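Local coordinates for protein beta sliding clamp (Streptococcus pneumoniae, PDB 2AWA) that probably forms a ring-shaped, head-to-tail dimer around DNA that tethers DNA polymerases and other proteins to it and makes them processive, at residues B[21-26]-B[92-97]; B[63-68]-B[136-141]; B[194-199]-B[343-348]; B[233-238]-B[244-249]; B[286-291]-B[349-354]. All coordinates share one frame; numbering follows the deposited sequence.

Contact 1: residues B[21-26]-B[92-97]; sequences NLFLQA and SFFINV
This is apolar packing between two helices of the N-terminal domain, helix 20-31 and helix 91-100. They approach most closely at Leu-24 and Ile-95, whose CA atoms are 7.0 Å apart. Two pairs of side chains bridge the gap. The ring of Phe-23 meets the ring of Phe-94, with CE2 of Phe-23 3.7 Å from CZ of Phe-94. The planes stand at 74° and the centroids are 6.0 Å apart, so the rings meet obliquely through their outer carbons, CE2 and CZ. In both residues CG lies anti to the backbone N (chi1 -170° in Phe-23, 175° in Phe-94), which carries each ring across toward the other helix. The second pair is aliphatic. CD1 of Leu-24 lies 4.0 Å from CG2 of Ile-95 and 3.7 Å from the carbonyl O of Ile-95. No hydrogen bond joins the segments. Leu-27, one turn further along helix 20-31, also touches Phe-94 and Ile-95. Ile-70 of strand 64-71 touches Phe-23, and Leu-127 packs on Phe-94. Phe-93 and Val-97, on another side of helix 91-100, pack on Val-320 and Leu-292 of the second subunit. A helix pair resting on beta-sheets is the hallmark of the domain fold of DNA sliding rings.

Contact 2: residues B[63-68]-B[136-141]; sequences QISIEN and PRIQEI
Ile-138 lays its CD1 methyl against the side chains of Ser-65 and Glu-67. These are alternate residues of strand 64-71, so both turn to the same face of the sheet. CD1 of Ile-138 is 4.0 Å from CB of Ser-65 and 4.0 Å from CG of Glu-67. The carboxylate oxygen OE2 of Glu-67 comes nearer, 3.5 Å from the same methyl, but this is packing and not a hydrogen bond. Ile-138 and Glu-67 reach toward each other from opposite directions. The outer part of Ile-138 is extended (chi2 167°), which sends CD1 out from the backbone to the strand. The backbones stay apart, with 7.9 Å between CA of Ser-65 and CA of Ile-138. Ile-138 also touches Ile-58 on the neighbouring strand 54-60, so it rests on two strands. Ile-64 and Ile-66 turn to the other face, where they meet helix 217-226. Strand 64-71 pairs with strand 250-255, so the sheet runs from the N-terminal into the central domain. The contact is consistent with the connection between these two domains, which passes over the sheet face opposite the helices on its way from strand 123-128 to strand 147-150.

Contact 3: residues B[194-199]-B[343-348]; sequences SHRLSQ and PTYLID
Arg-196 meets both Tyr-345 and Asp-348. Its NH1 gives a hydrogen bond to OD2 of Asp-348 at 3.0 Å, within a salt bridge. The bond is fairly straight (162°), lies near the guanidinium plane and uses the anti lone pair of the carboxylate oxygen. The same NH1 donates to a water at 2.8 Å, and that water donates to the carbonyl O of Tyr-345. The guanidinium also has CD1 of Tyr-345 over one face, 3.3 Å from NH1. The aliphatic part of Arg-196 takes the face of the tyrosine ring: CG sits 3.9 Å from the centroid, a CH-pi contact. The first two torsions allow this. CG of Arg-196 lies between the backbone N and the carbonyl carbon (chi1 45°), and the chain bends at chi2 (85°), so the side chain stays on one side of the ring, with CG over its face and NH1 past its CD1 rim. At the far end of the ring, OH of Tyr-345 lies 3.5 Å from CB of His-195. Further out, NE of Arg-196 has a weak hydrogen bond to the carbonyl O of Ala-164. The backbone N of Arg-196 is held by OD1 of Asp-193, and Phe-163 packs on Asp-348. Strand 196-203 belongs to the central domain and helix 343-351 to the C-terminal domain. The site is consistent with the groove between these domains where, in bacterial relatives, polymerases and other partners dock a short peptide motif.

Contact 4: residues B[233-238]-B[244-249]; sequences TVEIFF and LFRSEN
The carbonyl O of Glu-235 accepts the N-H of Arg-246 at 2.8 Å and also meets CA of Phe-245 in a CA-H...O contact at 3.4 Å. In return the backbone N of Glu-235 binds O of Arg-246 at 2.9 Å. Phe-237 and Leu-244 exchange the same two bonds, and Ile-236 with Phe-245 is the non-hydrogen-bonded pair between. This is an antiparallel beta hairpin of the central domain, strands 233-238 and 242-246, inside the sheet that runs on through strand 250-255 into the N-terminal domain. On one face Ile-236 and Phe-245 lie side by side, pointing the same way, with CD1 of Ile-236 3.5 Å from CE2 of Phe-245. CG2 of Val-234 reaches CB of Phe-245 at 3.8 Å. Leu-154 of helix 151-161 touches both Ile-236 and Phe-245, and Phe-223 meets the Phe-245 ring. The other face carries Glu-235, Phe-237, Leu-244 and Arg-246. NH2 of Arg-246 makes a salt bridge with OE1 of Glu-235 that is weak as a hydrogen bond, 3.4 Å long. The bend of Arg-246 at chi3 (59°) brings the guanidinium to Phe-237, whose CE1 lies over one face of the guanidinium, with the two planes 44° apart. NH2 of Arg-246 is 3.7 Å from CZ of Phe-237.

Contact 5: residues B[286-291]-B[349-354]; sequences SMERAR and SLKALN
Glu-288 lies mid-way along helix 280-294 and Lys-351 on helix 343-351, with their CA atoms 11.6 Å apart, a gap that these two residues span with their long side chains. OE2 of Glu-288 faces NZ of Lys-351 at 3.6 Å in a salt bridge that does not count as a hydrogen bond. The two side chains meet at about a right angle. A bend at chi2 (-149°) accompanies the turn of the Glu-288 carboxylate toward Lys-351. Lys-351 is bent at its outer torsions, chi3 (146°) and chi4 (79°), which turns its ammonium group to the carboxylate. The glutamate has other basic neighbours. Its OE1 makes a long salt bridge of 3.7 Å to NH2 of Arg-291, one turn further along the same helix. Arg-284, one turn earlier, forms a long and weak ion pair with OE2 through its NE. Arg-291 is tied to helix 343-351 as well, since its NH1 bonds to OG1 of Thr-344. Beneath the charges, Ile-347 packs against Glu-288, Arg-291 and the selenomethionine Met-287, and Leu-350 packs on Leu-283. NZ of Lys-351 and NH2 of Arg-291 are 5.4 Å apart. The carboxylate of Glu-288 between them would offset their like charges. The distances are long and the contact lies at the surface, so the network is probably a loose electrostatic link whose strength would depend on solvent and salt.

Overall arrangement
The contacts fall into two groups. Contacts 2 and 4 lie on the opposite side of the chain's centre from contacts 3 and 5, and contact 1 joins the first group through contact 2. There O of Ala-26 lies 3.2 Å from ND2 of Asn-68, a probable hydrogen bond. Contacts 2 and 4 share one sheet, with centres 13 Å apart, and so span the N-terminal and central domains. Contacts 3 and 5 use the same helix, 343-351, and their centres are 10 Å apart. Contact 3 lies at the probable partner-docking groove; contact 4 is about 30 Å from it, centre to centre. Contacts 1 and 5, 38 Å apart between centres, both have residues that touch the second subunit.

Contact 1: residues B[21-26]-B[92-97]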
# COMPACT_ATOMS: atom_id res chain seq x y z
N ASN B 21 14.93 18.97 4.39
CA ASN B 21 14.21 17.98 5.21
C ASN B 21 13.37 18.54 6.37
O ASN B 21 12.25 18.10 6.57
CB ASN B 21 15.16 16.90 5.72
CG ASN B 21 15.67 16.03 4.60
OD1 ASN B 21 15.12 16.03 3.48
ND2 ASN B 21 16.73 15.27 4.88
N LEU B 22 13.89 19.50 7.13
CA LEU B 22 13.09 20.06 8.21
C LEU B 22 11.88 20.81 7.63
O LEU B 22 10.79 20.75 8.21
CB LEU B 22 13.90 20.97 9.12
CG LEU B 22 13.16 21.31 10.42
CD1 LEU B 22 14.08 21.23 11.62
CD2 LEU B 22 12.48 22.67 10.34
N PHE B 23 12.08 21.47 6.49
CA PHE B 23 11.00 22.15 5.78
C PHE B 23 9.97 21.12 5.39
O PHE B 23 8.80 21.25 5.72
CB PHE B 23 11.54 22.87 4.55
CG PHE B 23 10.55 23.82 3.87
CD1 PHE B 23 9.72 24.64 4.59
CD2 PHE B 23 10.54 23.94 2.49
CE1 PHE B 23 8.85 25.51 3.96
CE2 PHE B 23 9.68 24.81 1.85
CZ PHE B 23 8.83 25.59 2.59
N LEU B 24 10.42 20.07 4.70
CA LEU B 24 9.53 19.03 4.19
C LEU B 24 8.72 18.37 5.30
O LEU B 24 7.57 17.99 5.09
CB LEU B 24 10.32 17.96 3.44
CG LEU B 24 9.49 16.96 2.62
CD1 LEU B 24 8.66 17.65 1.54
CD2 LEU B 24 10.41 15.94 1.99
N GLN B 25 9.31 18.24 6.48
CA GLN B 25 8.61 17.62 7.59
C GLN B 25 7.48 18.52 8.04
O GLN B 25 6.36 18.09 8.15
CB GLN B 25 9.56 17.35 8.76
CG GLN B 25 8.90 16.49 9.82
CD GLN B 25 9.63 16.49 11.13
OE1 GLN B 25 10.84 16.74 11.19
NE2 GLN B 25 8.90 16.21 12.21
N ALA B 26 7.79 19.78 8.30
CA ALA B 26 6.78 20.77 8.63
C ALA B 26 5.65 20.84 7.60
O ALA B 26 4.48 20.92 7.98
CB ALA B 26 7.41 22.13 8.80
N SER B 92 -0.32 19.63 -2.20
CA SER B 92 0.21 18.35 -2.71
C SER B 92 1.35 18.55 -3.67
O SER B 92 2.45 18.03 -3.47
CB SER B 92 -0.86 17.55 -3.42
OG SER B 92 -1.71 16.95 -2.48
N PHE B 93 1.10 19.33 -4.71
CA PHE B 93 2.09 19.56 -5.74
C PHE B 93 3.39 20.14 -5.15
O PHE B 93 4.47 19.60 -5.35
CB PHE B 93 1.53 20.47 -6.82
CG PHE B 93 2.37 20.52 -8.03
CD1 PHE B 93 2.59 19.38 -8.77
CD2 PHE B 93 2.95 21.70 -8.45
CE1 PHE B 93 3.38 19.39 -9.89
CE2 PHE B 93 3.75 21.72 -9.58
CZ PHE B 93 3.96 20.56 -10.30
N PHE B 94 3.26 21.23 -4.38
CA PHE B 94 4.40 21.92 -3.82
C PHE B 94 5.23 20.95 -3.03
O PHE B 94 6.46 20.85 -3.24
CB PHE B 94 3.93 23.06 -2.90
CG PHE B 94 5.04 23.76 -2.18
CD1 PHE B 94 6.12 24.28 -2.88
CD2 PHE B 94 5.00 23.92 -0.81
CE1 PHE B 94 7.15 24.95 -2.22
CE2 PHE B 94 6.01 24.60 -0.13
CZ PHE B 94 7.09 25.11 -0.83
N ILE B 95 4.56 20.22 -2.15
CA ILE B 95 5.22 19.22 -1.31
C ILE B 95 5.96 18.17 -2.12
O ILE B 95 7.10 17.87 -1.81
CB ILE B 95 4.26 18.57 -0.31
CG1 ILE B 95 3.92 19.60 0.77
CG2 ILE B 95 4.90 17.33 0.31
CD1 ILE B 95 2.83 19.18 1.76
N ASN B 96 5.32 17.63 -3.16
CA ASN B 96 6.01 16.73 -4.08
C ASN B 96 7.26 17.33 -4.70
O ASN B 96 8.26 16.63 -4.89
CB ASN B 96 5.10 16.30 -5.23
CG ASN B 96 4.16 15.23 -4.83
OD1 ASN B 96 4.55 14.29 -4.15
ND2 ASN B 96 2.91 15.35 -5.25
N VAL B 97 7.19 18.61 -5.06
CA VAL B 97 8.29 19.24 -5.75
C VAL B 97 9.46 19.42 -4.80
O VAL B 97 10.58 19.05 -5.15
CB VAL B 97 7.85 20.60 -6.35
CG1 VAL B 97 9.07 21.49 -6.67
CG2 VAL B 97 7.02 20.37 -7.59

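Contact 2: residues B[63-68]-B[136-141]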
# COMPACT_ATOMS: atom_id res chain seq x y z
N GLN B 63 -12.73 21.69 9.25
CA GLN B 63 -12.97 20.94 10.48
C GLN B 63 -11.82 21.16 11.45
O GLN B 63 -12.04 21.40 12.64
CB GLN B 63 -13.12 19.44 10.17
CG GLN B 63 -14.44 19.04 9.52
CD GLN B 63 -15.63 19.21 10.46
OE1 GLN B 63 -16.48 20.06 10.22
NE2 GLN B 63 -15.68 18.42 11.54
N ILE B 64 -10.60 21.03 10.93
CA ILE B 64 -9.38 21.22 11.70
C ILE B 64 -8.50 22.21 10.98
O ILE B 64 -8.64 22.42 9.78
CB ILE B 64 -8.60 19.90 11.89
CG1 ILE B 64 -8.22 19.28 10.54
CG2 ILE B 64 -9.43 18.91 12.71
CD1 ILE B 64 -7.28 18.11 10.63
N SER B 65 -7.60 22.83 11.73
CA SER B 65 -6.61 23.73 11.17
C SER B 65 -5.30 23.50 11.89
O SER B 65 -5.27 23.25 13.08
CB SER B 65 -7.03 25.19 11.38
OG SER B 65 -8.26 25.48 10.75
N ILE B 66 -4.20 23.61 11.16
CA ILE B 66 -2.86 23.47 11.73
C ILE B 66 -2.04 24.71 11.40
O ILE B 66 -2.01 25.16 10.25
CB ILE B 66 -2.16 22.22 11.17
CG1 ILE B 66 -2.85 20.97 11.69
CG2 ILE B 66 -0.71 22.20 11.58
CD1 ILE B 66 -2.38 19.67 11.02
N GLU B 67 -1.40 25.27 12.42
CA GLU B 67 -0.37 26.28 12.24
C GLU B 67 0.95 25.74 12.74
O GLU B 67 1.18 25.64 13.94
CB GLU B 67 -0.67 27.53 13.02
CG GLU B 67 -1.98 28.17 12.71
CD GLU B 67 -2.08 29.52 13.37
OE1 GLU B 67 -1.04 29.97 13.91
OE2 GLU B 67 -3.17 30.12 13.34
N ASN B 68 1.81 25.38 11.80
CA ASN B 68 3.13 24.86 12.11
C ASN B 68 4.20 25.93 11.85
O ASN B 68 4.46 26.31 10.71
CB ASN B 68 3.38 23.63 11.26
CG ASN B 68 4.48 22.78 11.77
OD1 ASN B 68 5.05 23.02 12.84
ND2 ASN B 68 4.79 21.76 11.02
N PRO B 136 -8.91 32.15 4.25
CA PRO B 136 -9.68 32.50 5.41
C PRO B 136 -8.87 32.55 6.69
O PRO B 136 -8.25 31.57 7.04
CB PRO B 136 -10.69 31.36 5.50
CG PRO B 136 -10.04 30.24 4.87
CD PRO B 136 -9.28 30.81 3.74
N ARG B 137 -8.91 33.68 7.39
CA ARG B 137 -8.31 33.81 8.72
C ARG B 137 -8.94 32.82 9.70
O ARG B 137 -10.13 32.53 9.61
CB ARG B 137 -8.52 35.23 9.24
N ILE B 138 -8.14 32.31 10.63
CA ILE B 138 -8.62 31.33 11.62
C ILE B 138 -9.16 32.06 12.85
O ILE B 138 -8.50 32.97 13.37
CB ILE B 138 -7.49 30.35 12.06
CG1 ILE B 138 -6.87 29.64 10.85
CG2 ILE B 138 -8.04 29.31 13.04
CD1 ILE B 138 -5.58 28.91 11.16
N GLN B 139 -10.35 31.67 13.32
CA GLN B 139 -10.95 32.27 14.52
C GLN B 139 -10.09 31.92 15.75
O GLN B 139 -9.74 30.75 15.95
CB GLN B 139 -12.40 31.80 14.72
N GLU B 140 -9.73 32.94 16.53
CA GLU B 140 -8.80 32.78 17.66
C GLU B 140 -9.53 32.44 18.97
O GLU B 140 -10.37 33.20 19.45
CB GLU B 140 -7.97 34.06 17.84
N ILE B 141 -9.21 31.27 19.54
CA ILE B 141 -9.67 30.91 20.88
C ILE B 141 -9.15 31.96 21.86
O ILE B 141 -7.97 32.30 21.83
CB ILE B 141 -9.14 29.52 21.32
CG2 ILE B 141 -10.02 28.40 20.80

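Contact 3: residues B[194-199]-B[343-348]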
# COMPACT_ATOMS: atom_id res chain seq x y z
N SER B 194 -24.11 3.57 19.47
CA SER B 194 -25.38 2.97 19.84
C SER B 194 -25.36 1.44 19.81
O SER B 194 -26.29 0.84 20.27
CB SER B 194 -26.54 3.51 18.98
OG SER B 194 -26.71 2.76 17.77
N HIS B 195 -24.33 0.80 19.27
CA HIS B 195 -24.24 -0.68 19.26
C HIS B 195 -23.21 -1.21 20.22
O HIS B 195 -23.40 -2.26 20.83
CB HIS B 195 -23.97 -1.19 17.86
CG HIS B 195 -25.04 -0.82 16.88
ND1 HIS B 195 -26.27 -1.44 16.86
CD2 HIS B 195 -25.09 0.15 15.94
CE1 HIS B 195 -27.02 -0.89 15.92
NE2 HIS B 195 -26.33 0.07 15.35
N ARG B 196 -22.11 -0.47 20.35
CA ARG B 196 -21.03 -0.80 21.26
C ARG B 196 -20.50 0.50 21.83
O ARG B 196 -20.77 1.59 21.28
CB ARG B 196 -19.93 -1.59 20.55
CG ARG B 196 -19.52 -1.07 19.20
CD ARG B 196 -18.47 0.05 19.27
NE ARG B 196 -18.15 0.45 17.91
CZ ARG B 196 -17.35 -0.22 17.08
NH1 ARG B 196 -16.70 -1.30 17.46
NH2 ARG B 196 -17.19 0.24 15.86
N LEU B 197 -19.77 0.39 22.95
CA LEU B 197 -19.34 1.57 23.70
C LEU B 197 -17.97 1.42 24.34
O LEU B 197 -17.60 0.34 24.77
CB LEU B 197 -20.39 1.93 24.76
CG LEU B 197 -20.17 3.09 25.74
CD1 LEU B 197 -21.50 3.64 26.23
CD2 LEU B 197 -19.33 2.67 26.95
N SER B 198 -17.24 2.53 24.41
CA SER B 198 -15.96 2.55 25.09
C SER B 198 -15.81 3.70 26.08
O SER B 198 -16.10 4.85 25.79
CB SER B 198 -14.83 2.61 24.07
OG SER B 198 -13.64 2.21 24.69
N GLN B 199 -15.31 3.38 27.26
CA GLN B 199 -15.18 4.35 28.31
C GLN B 199 -13.85 4.18 29.02
O GLN B 199 -13.51 3.07 29.47
CB GLN B 199 -16.32 4.17 29.30
CG GLN B 199 -16.30 5.22 30.38
CD GLN B 199 -17.43 5.05 31.34
OE1 GLN B 199 -18.41 5.79 31.29
NE2 GLN B 199 -17.32 4.06 32.20
N PRO B 343 -18.70 -10.02 15.28
CA PRO B 343 -17.33 -10.28 15.70
C PRO B 343 -16.39 -9.09 15.49
O PRO B 343 -15.35 -9.02 16.16
CB PRO B 343 -16.92 -11.47 14.84
CG PRO B 343 -17.75 -11.35 13.60
CD PRO B 343 -19.07 -10.81 14.09
N THR B 344 -16.74 -8.15 14.62
CA THR B 344 -15.88 -7.01 14.35
C THR B 344 -15.79 -6.17 15.62
O THR B 344 -14.71 -5.70 15.96
CB THR B 344 -16.36 -6.17 13.16
OG1 THR B 344 -16.34 -6.95 11.96
CG2 THR B 344 -15.50 -4.96 12.95
N TYR B 345 -16.90 -6.02 16.33
CA TYR B 345 -16.93 -5.25 17.57
C TYR B 345 -16.03 -5.84 18.65
O TYR B 345 -15.35 -5.11 19.37
CB TYR B 345 -18.35 -5.17 18.15
CG TYR B 345 -19.38 -4.43 17.32
CD1 TYR B 345 -19.02 -3.42 16.43
CD2 TYR B 345 -20.74 -4.73 17.45
CE1 TYR B 345 -19.97 -2.77 15.66
CE2 TYR B 345 -21.70 -4.07 16.70
CZ TYR B 345 -21.30 -3.09 15.79
OH TYR B 345 -22.24 -2.40 15.05
N LEU B 346 -16.08 -7.16 18.80
CA LEU B 346 -15.24 -7.85 19.76
C LEU B 346 -13.77 -7.63 19.38
O LEU B 346 -12.96 -7.29 20.23
CB LEU B 346 -15.56 -9.37 19.78
CG LEU B 346 -14.75 -10.21 20.79
CD1 LEU B 346 -14.63 -9.50 22.13
CD2 LEU B 346 -15.36 -11.58 20.98
N ILE B 347 -13.44 -7.84 18.11
CA ILE B 347 -12.09 -7.61 17.61
C ILE B 347 -11.60 -6.18 17.90
O ILE B 347 -10.47 -5.99 18.33
CB ILE B 347 -12.00 -7.90 16.10
CG1 ILE B 347 -12.11 -9.41 15.84
CG2 ILE B 347 -10.69 -7.42 15.54
CD1 ILE B 347 -12.58 -9.76 14.43
N ASP B 348 -12.44 -5.18 17.64
CA ASP B 348 -12.09 -3.78 17.85
C ASP B 348 -11.74 -3.61 19.32
O ASP B 348 -10.69 -3.06 19.65
CB ASP B 348 -13.25 -2.84 17.50
CG ASP B 348 -13.47 -2.69 15.99
OD1 ASP B 348 -12.56 -3.03 15.21
OD2 ASP B 348 -14.57 -2.21 15.59
O HOH W 1 -16.41 -2.56 19.96

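Contact 4: residues B[233-238]-B[244-249]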
# COMPACT_ATOMS: atom_id res chain seq x y z
N THR B 233 4.26 16.96 26.11
CA THR B 233 3.01 17.53 26.58
C THR B 233 2.47 18.53 25.58
O THR B 233 3.18 18.97 24.68
CB THR B 233 3.16 18.27 27.91
OG1 THR B 233 4.04 19.37 27.74
CG2 THR B 233 3.69 17.36 28.98
N VAL B 234 1.21 18.89 25.77
CA VAL B 234 0.51 19.85 24.95
C VAL B 234 -0.40 20.69 25.86
O VAL B 234 -0.83 20.22 26.91
CB VAL B 234 -0.32 19.12 23.85
CG1 VAL B 234 -1.53 18.44 24.43
CG2 VAL B 234 -0.76 20.08 22.79
N GLU B 235 -0.68 21.92 25.45
CA GLU B 235 -1.62 22.80 26.16
C GLU B 235 -2.96 22.86 25.44
O GLU B 235 -2.99 23.06 24.23
CB GLU B 235 -1.06 24.20 26.22
CG GLU B 235 0.32 24.28 26.78
CD GLU B 235 0.71 25.69 27.17
OE1 GLU B 235 0.44 26.62 26.37
OE2 GLU B 235 1.29 25.87 28.26
N ILE B 236 -4.06 22.71 26.18
CA ILE B 236 -5.40 22.66 25.61
C ILE B 236 -6.21 23.87 26.03
O ILE B 236 -6.22 24.25 27.21
CB ILE B 236 -6.14 21.36 25.98
CG1 ILE B 236 -5.22 20.15 25.77
CG2 ILE B 236 -7.41 21.16 25.11
CD1 ILE B 236 -5.91 18.78 25.87
N PHE B 237 -6.85 24.52 25.07
CA PHE B 237 -7.70 25.68 25.39
C PHE B 237 -9.09 25.41 24.87
O PHE B 237 -9.24 24.84 23.79
CB PHE B 237 -7.14 26.98 24.78
CG PHE B 237 -5.78 27.34 25.29
CD1 PHE B 237 -4.67 26.64 24.85
CD2 PHE B 237 -5.60 28.39 26.20
CE1 PHE B 237 -3.41 26.93 25.30
CE2 PHE B 237 -4.34 28.70 26.66
CZ PHE B 237 -3.23 27.98 26.21
N PHE B 238 -10.10 25.81 25.64
CA PHE B 238 -11.51 25.51 25.34
C PHE B 238 -12.28 26.75 24.95
O PHE B 238 -12.17 27.78 25.58
CB PHE B 238 -12.16 24.86 26.56
CG PHE B 238 -11.65 23.48 26.86
CD1 PHE B 238 -12.12 22.38 26.16
CD2 PHE B 238 -10.67 23.28 27.81
CE1 PHE B 238 -11.62 21.10 26.42
CE2 PHE B 238 -10.19 22.03 28.08
CZ PHE B 238 -10.66 20.93 27.39
N LEU B 244 -8.31 24.05 21.10
CA LEU B 244 -6.96 24.16 20.56
C LEU B 244 -5.96 23.34 21.37
O LEU B 244 -5.89 23.46 22.59
CB LEU B 244 -6.53 25.63 20.61
CG LEU B 244 -5.05 25.95 20.36
CD1 LEU B 244 -4.69 25.55 18.94
CD2 LEU B 244 -4.75 27.41 20.62
N PHE B 245 -5.17 22.53 20.68
CA PHE B 245 -4.03 21.85 21.28
C PHE B 245 -2.74 22.52 20.78
O PHE B 245 -2.52 22.59 19.58
CB PHE B 245 -4.03 20.39 20.82
CG PHE B 245 -5.31 19.66 21.09
CD1 PHE B 245 -6.37 19.77 20.22
CD2 PHE B 245 -5.45 18.84 22.21
CE1 PHE B 245 -7.55 19.09 20.46
CE2 PHE B 245 -6.62 18.17 22.45
CZ PHE B 245 -7.66 18.29 21.59
N ARG B 246 -1.88 22.99 21.67
CA ARG B 246 -0.67 23.70 21.26
C ARG B 246 0.61 23.16 21.90
O ARG B 246 0.68 23.00 23.10
CB ARG B 246 -0.79 25.18 21.64
CG ARG B 246 -0.08 26.11 20.70
CD ARG B 246 -0.49 27.54 20.96
NE ARG B 246 -0.17 27.90 22.34
CZ ARG B 246 -0.72 28.91 23.00
NH1 ARG B 246 -1.64 29.69 22.43
NH2 ARG B 246 -0.35 29.14 24.26
N SER B 247 1.61 22.87 21.07
CA SER B 247 2.95 22.59 21.54
C SER B 247 3.77 23.83 21.30
O SER B 247 3.23 24.87 20.99
CB SER B 247 3.52 21.39 20.78
OG SER B 247 3.55 21.62 19.39
N GLU B 248 5.08 23.74 21.44
CA GLU B 248 5.93 24.91 21.21
C GLU B 248 5.66 25.53 19.84
O GLU B 248 5.50 26.74 19.74
CB GLU B 248 7.40 24.55 21.34
CG GLU B 248 8.37 25.74 21.21
CD GLU B 248 9.79 25.44 21.73
OE1 GLU B 248 9.98 24.44 22.47
OE2 GLU B 248 10.73 26.21 21.39
N ASN B 249 5.59 24.69 18.81
CA ASN B 249 5.54 25.17 17.42
C ASN B 249 4.25 24.89 16.67
O ASN B 249 4.04 25.43 15.59
CB ASN B 249 6.67 24.51 16.63
CG ASN B 249 8.01 24.81 17.19
OD1 ASN B 249 8.28 25.91 17.66
ND2 ASN B 249 8.89 23.82 17.14

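Contact 5: residues B[286-291]-B[349-354]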
# COMPACT_ATOMS: atom_id res chain seq x y z
N SER B 286 -9.30 -16.08 17.09
CA SER B 286 -10.52 -16.88 16.95
C SER B 286 -11.65 -16.11 16.30
O SER B 286 -12.38 -16.65 15.50
CB SER B 286 -10.99 -17.41 18.30
OG SER B 286 -10.15 -18.46 18.72
N MSE B 287 -11.81 -14.85 16.69
CA MSE B 287 -12.84 -13.99 16.15
C MSE B 287 -12.63 -13.58 14.70
O MSE B 287 -13.60 -13.38 13.96
CB MSE B 287 -12.96 -12.75 17.02
CG MSE B 287 -13.51 -13.05 18.38
SE MSE B 287 -15.22 -14.05 18.33
CE MSE B 287 -14.56 -15.91 18.60
N GLU B 288 -11.37 -13.46 14.29
CA GLU B 288 -11.01 -13.15 12.91
C GLU B 288 -11.26 -14.31 11.97
O GLU B 288 -11.63 -14.11 10.81
CB GLU B 288 -9.55 -12.74 12.84
CG GLU B 288 -9.27 -11.54 13.73
CD GLU B 288 -8.19 -10.62 13.24
OE1 GLU B 288 -8.23 -10.24 12.05
OE2 GLU B 288 -7.34 -10.23 14.08
N ARG B 289 -11.06 -15.52 12.47
CA ARG B 289 -11.41 -16.73 11.75
C ARG B 289 -12.93 -16.80 11.60
O ARG B 289 -13.45 -16.95 10.49
CB ARG B 289 -10.87 -17.98 12.47
CG ARG B 289 -9.49 -18.46 11.98
CD ARG B 289 -9.06 -19.82 12.60
NE ARG B 289 -8.99 -19.77 14.06
CZ ARG B 289 -7.91 -19.42 14.77
NH1 ARG B 289 -6.79 -19.07 14.18
NH2 ARG B 289 -7.98 -19.39 16.08
N ALA B 290 -13.62 -16.69 12.72
CA ALA B 290 -15.06 -16.55 12.72
C ALA B 290 -15.53 -15.52 11.70
O ALA B 290 -16.47 -15.76 10.95
CB ALA B 290 -15.54 -16.17 14.10
N ARG B 291 -14.87 -14.37 11.64
CA ARG B 291 -15.31 -13.29 10.76
C ARG B 291 -15.15 -13.59 9.26
O ARG B 291 -15.95 -13.14 8.44
CB ARG B 291 -14.61 -11.99 11.14
CG ARG B 291 -15.06 -10.80 10.28
CD ARG B 291 -14.61 -9.46 10.85
NE ARG B 291 -13.17 -9.30 10.77
CZ ARG B 291 -12.51 -8.24 11.20
NH1 ARG B 291 -13.16 -7.22 11.75
NH2 ARG B 291 -11.20 -8.20 11.08
N SER B 349 -12.63 -4.11 20.18
CA SER B 349 -12.48 -4.04 21.62
C SER B 349 -11.17 -4.66 22.07
O SER B 349 -10.48 -4.13 22.96
CB SER B 349 -13.63 -4.75 22.35
OG SER B 349 -14.90 -4.17 22.08
N LEU B 350 -10.83 -5.79 21.45
CA LEU B 350 -9.63 -6.51 21.83
C LEU B 350 -8.40 -5.75 21.39
O LEU B 350 -7.52 -5.49 22.21
CB LEU B 350 -9.66 -7.94 21.29
CG LEU B 350 -10.73 -8.78 22.01
CD1 LEU B 350 -10.94 -10.09 21.27
CD2 LEU B 350 -10.37 -9.06 23.48
N LYS B 351 -8.36 -5.34 20.13
CA LYS B 351 -7.27 -4.50 19.61
C LYS B 351 -7.05 -3.27 20.47
O LYS B 351 -5.97 -2.72 20.50
CB LYS B 351 -7.53 -4.06 18.17
CG LYS B 351 -7.33 -5.16 17.11
CD LYS B 351 -7.46 -4.61 15.67
CE LYS B 351 -6.52 -5.33 14.65
NZ LYS B 351 -7.01 -6.69 14.17
N ALA B 352 -8.08 -2.83 21.19
CA ALA B 352 -7.93 -1.64 22.03
C ALA B 352 -7.23 -1.92 23.34
O ALA B 352 -6.79 -0.99 23.99
CB ALA B 352 -9.29 -1.00 22.29
N LEU B 353 -7.12 -3.18 23.74
CA LEU B 353 -6.51 -3.50 25.03
C LEU B 353 -5.00 -3.58 24.92
O LEU B 353 -4.48 -3.97 23.86
CB LEU B 353 -7.04 -4.83 25.57
CG LEU B 353 -8.57 -4.92 25.70
CD1 LEU B 353 -8.98 -6.38 25.75
CD2 LEU B 353 -9.06 -4.17 26.91
N ASN B 354 -4.31 -3.18 25.99
CA ASN B 354 -2.87 -3.36 26.10
C ASN B 354 -2.49 -4.54 27.02
O ASN B 354 -1.31 -4.77 27.27
CB ASN B 354 -2.20 -2.06 26.58
CG ASN B 354 -2.41 -0.89 25.60
OD1 ASN B 354 -2.20 -1.03 24.39
ND2 ASN B 354 -2.82 0.28 26.14